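Local coordinates for galactofuranose-binding protein YtfQ (Escherichia coli, PDB 2VK2) that binds alpha- and beta-galactofuranose in the periplasm and serves as the solute-binding component of the YtfQRT-YjfF ABC transporter, at residues 25-28 / 29-33; 104-107 / 108-111. One frame throughout, in Å; residues are numbered along the deposited sequence.

Contact 1 (25-28 / 29-33); sequences KSEA and EKRGI
A Schellman motif ends helix 15-31, and beside it Glu27, Lys30 and Arg31 form a salt-bridge network along the last turn. Gly32 leaves the helix with a positive phi of 72°, a conformation that favours glycine, and the chain folds back so that Ile33 N donates to Ala28 O at 2.9 Å. The same carbonyl oxygen receives a weak bond from Arg31 N, while Gly32 N donates to Glu29 O. The Arg31 guanidinium grips Glu27 side-on, with NE and NH2 each 3.0 Å from the single atom OE1 of Glu27. NE meets that oxygen nearly along its C-O axis, whereas NH2 comes from above the carboxylate plane; the two flat groups are turned 40° apart. Glu27 can offer OE1 in this way because its chain bends at chi2 (-76°), while Arg31 runs extended from CG to NE across the carbonyl of Glu27. Lys30 lies alongside Glu27 and packs its CE 3.3 Å from Glu27 OE1; its NZ makes a long salt bridge to Glu27 OE2 at 3.9 Å. Replacing Arg31 with an alanine would probably leave Glu27 OE1 without its two-nitrogen grip and deprive Asp257 and Glu260 of their shared cationic partner. Those two acids, which pair with Arg31 NH1, belong to helix 252-265, and Asn250 just before that helix binds Glu27 OE2. Phe256 of the same helix touches Glu27, Ala28, Arg31 and Ile33, while Ala28 also rests on Leu35 of strand 34-39.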
# COMPACT_ATOMS: atom_id res chain seq x y z
N LYS A 25 -13.02 2.00 11.16
CA LYS A 25 -14.35 2.14 11.73
C LYS A 25 -14.58 1.19 12.90
O LYS A 25 -15.04 1.61 13.96
CB LYS A 25 -15.42 1.92 10.66
CG LYS A 25 -15.50 3.01 9.62
CD LYS A 25 -16.49 2.64 8.53
CE LYS A 25 -16.60 3.70 7.46
NZ LYS A 25 -17.50 3.26 6.36
N SER A 26 -14.24 -0.09 12.73
CA SER A 26 -14.46 -1.07 13.80
C SER A 26 -13.55 -0.81 15.01
O SER A 26 -13.97 -0.97 16.15
CB SER A 26 -14.32 -2.52 13.30
OG SER A 26 -13.07 -2.75 12.68
N GLU A 27 -12.31 -0.38 14.75
CA GLU A 27 -11.41 0.01 15.83
C GLU A 27 -11.96 1.20 16.61
O GLU A 27 -11.97 1.18 17.84
CB GLU A 27 -10.01 0.34 15.29
CG GLU A 27 -9.17 -0.89 14.94
CD GLU A 27 -8.60 -1.59 16.17
OE1 GLU A 27 -8.72 -1.06 17.29
OE2 GLU A 27 -8.03 -2.69 16.01
N ALA A 28 -12.42 2.22 15.90
CA ALA A 28 -13.00 3.40 16.55
C ALA A 28 -14.22 3.01 17.39
O ALA A 28 -14.35 3.43 18.54
CB ALA A 28 -13.38 4.44 15.51
N GLU A 29 -15.10 2.20 16.81
CA GLU A 29 -16.34 1.81 17.46
C GLU A 29 -16.11 1.08 18.78
O GLU A 29 -16.71 1.43 19.79
CB GLU A 29 -17.20 0.97 16.52
CG GLU A 29 -17.87 1.79 15.43
CD GLU A 29 -18.13 1.03 14.14
OE1 GLU A 29 -18.13 -0.22 14.17
OE2 GLU A 29 -18.33 1.69 13.10
N LYS A 30 -15.20 0.11 18.79
CA LYS A 30 -14.94 -0.66 20.01
C LYS A 30 -14.20 0.15 21.08
O LYS A 30 -14.20 -0.23 22.25
CB LYS A 30 -14.21 -1.98 19.70
CG LYS A 30 -12.75 -1.86 19.31
CD LYS A 30 -12.17 -3.25 19.06
CE LYS A 30 -10.68 -3.21 18.87
NZ LYS A 30 -10.09 -4.58 18.80
N ARG A 31 -13.58 1.26 20.68
CA ARG A 31 -12.90 2.16 21.60
C ARG A 31 -13.79 3.32 22.07
O ARG A 31 -13.36 4.12 22.90
CB ARG A 31 -11.64 2.74 20.94
CG ARG A 31 -10.57 1.73 20.62
CD ARG A 31 -9.57 2.29 19.63
NE ARG A 31 -8.63 1.28 19.16
CZ ARG A 31 -7.44 1.02 19.72
NH1 ARG A 31 -7.02 1.72 20.77
NH2 ARG A 31 -6.68 0.07 19.21
N GLY A 32 -15.00 3.42 21.53
CA GLY A 32 -15.91 4.51 21.87
C GLY A 32 -15.48 5.85 21.28
O GLY A 32 -15.83 6.91 21.80
N ILE A 33 -14.73 5.80 20.18
CA ILE A 33 -14.22 6.99 19.52
C ILE A 33 -15.11 7.32 18.33
O ILE A 33 -15.50 6.43 17.57
CB ILE A 33 -12.76 6.77 19.05
CG1 ILE A 33 -11.84 6.63 20.27
CG2 ILE A 33 -12.29 7.92 18.16
CD1 ILE A 33 -10.44 6.17 19.93

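Contact 2 (104-107 / 108-111); sequences TVTA and DNIL
Thr106 and Asn109 approach each other at a slant across Ala107 and Asp108, where strand 103-106 of the parallel sheet gives way to the N-capped helix 109-124. This connection leads from one lobe of the periplasmic binding protein fold into the other. The Thr106 hydroxyl turns forward along the chain: OG1 stands opposite the backbone N (chi1 -178°), beside its own carbonyl carbon, and donates to Ala107 O at 2.9 Å. It reaches this acceptor in the carbonyl plane, on a lone pair, with a C=O...donor angle of 128°, and so ties the end of the strand to the peptide that follows. Asn109 comes back from the first turn of the helix, its CG beside the backbone N, and brings its amide group close to both the Thr106 hydroxyl and the Ala107 carbonyl. The amide carbon CG of Asn109 is 3.6 Å from Ala107 O and 4.2 Å from Thr106 OG1. The Asn109 side chain thus reaches back past Asp108 toward the strand end. Asn109 also touches Val142 and Arg146 of helix 141-153, both part of the galactofuranose pocket, and its side chain lies about 5 Å from the bound sugar; the contact therefore lies beside the pocket. Ala107 packs against Leu247, another pocket residue, and against Thr275. Backbone bonds from Thr106 to Thr273 and from Val105 to Leu88 and Asp90 hold the strand in its sheet. Asp108 turns its carboxylate forward to cap the helix: Leu111 N donates to Asp108 OD1 at 3.0 Å, nearly straight at 170°, from above the carboxylate plane.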
# COMPACT_ATOMS: atom_id res chain seq x y z
N THR A 104 4.15 8.02 12.20
CA THR A 104 3.66 7.36 10.99
C THR A 104 3.51 5.88 11.31
O THR A 104 4.47 5.23 11.72
CB THR A 104 4.64 7.52 9.81
OG1 THR A 104 4.92 8.91 9.61
CG2 THR A 104 4.04 6.94 8.53
N VAL A 105 2.30 5.36 11.14
CA VAL A 105 2.05 3.93 11.25
C VAL A 105 2.11 3.35 9.85
O VAL A 105 1.35 3.76 8.97
CB VAL A 105 0.67 3.63 11.86
CG1 VAL A 105 0.49 2.12 12.03
CG2 VAL A 105 0.51 4.34 13.20
N THR A 106 3.03 2.43 9.61
CA THR A 106 3.31 1.98 8.26
C THR A 106 4.14 0.71 8.27
O THR A 106 4.80 0.41 9.26
CB THR A 106 4.07 3.10 7.48
OG1 THR A 106 4.32 2.68 6.13
CG2 THR A 106 5.40 3.43 8.16
N ALA A 107 4.09 -0.03 7.18
CA ALA A 107 5.07 -1.08 6.94
C ALA A 107 6.40 -0.45 6.54
O ALA A 107 6.47 0.74 6.21
CB ALA A 107 4.59 -2.03 5.86
N ASP A 108 7.45 -1.25 6.60
CA ASP A 108 8.72 -0.92 5.95
C ASP A 108 8.52 -1.28 4.49
O ASP A 108 8.59 -2.45 4.11
CB ASP A 108 9.86 -1.71 6.59
CG ASP A 108 11.20 -1.45 5.94
OD1 ASP A 108 11.26 -0.89 4.83
OD2 ASP A 108 12.22 -1.84 6.56
N ASN A 109 8.24 -0.28 3.66
CA ASN A 109 7.85 -0.51 2.28
C ASN A 109 9.04 -0.85 1.38
O ASN A 109 8.88 -1.50 0.35
CB ASN A 109 7.06 0.68 1.75
CG ASN A 109 5.88 1.02 2.63
OD1 ASN A 109 4.95 0.23 2.78
ND2 ASN A 109 5.91 2.20 3.22
N ILE A 110 10.23 -0.42 1.79
CA ILE A 110 11.45 -0.85 1.13
C ILE A 110 11.61 -2.36 1.33
O ILE A 110 11.87 -3.09 0.38
CB ILE A 110 12.70 -0.10 1.66
CG1 ILE A 110 12.56 1.41 1.42
CG2 ILE A 110 13.95 -0.63 0.99
CD1 ILE A 110 13.73 2.23 1.90
N LEU A 111 11.42 -2.81 2.57
CA LEU A 111 11.45 -4.24 2.87
C LEU A 111 10.44 -5.04 2.05
O LEU A 111 10.76 -6.12 1.56
CB LEU A 111 11.20 -4.49 4.37
CG LEU A 111 11.06 -5.96 4.80
CD1 LEU A 111 12.36 -6.72 4.55
CD2 LEU A 111 10.65 -6.03 6.26

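Overall arrangement
From the N terminus, strand 4-9 leads into helix 15-31, and contact 1 closes the end of that helix as the chain turns into strand 34-39, completing a beta-alpha-beta unit. The chain then passes through strands 61-64 and 86-89 of the same sheet before strand 103-106 brings it to contact 2, a strand-to-helix turn opening helix 109-124. The contacts are in series and neither nest nor cross; the centres of contact 1 and contact 2 lie about 24 Å apart. Contact 1 joins its helix end to helix 252-265, far along the sequence, whereas contact 2 joins the parallel sheet to the helix that starts beside the sugar pocket.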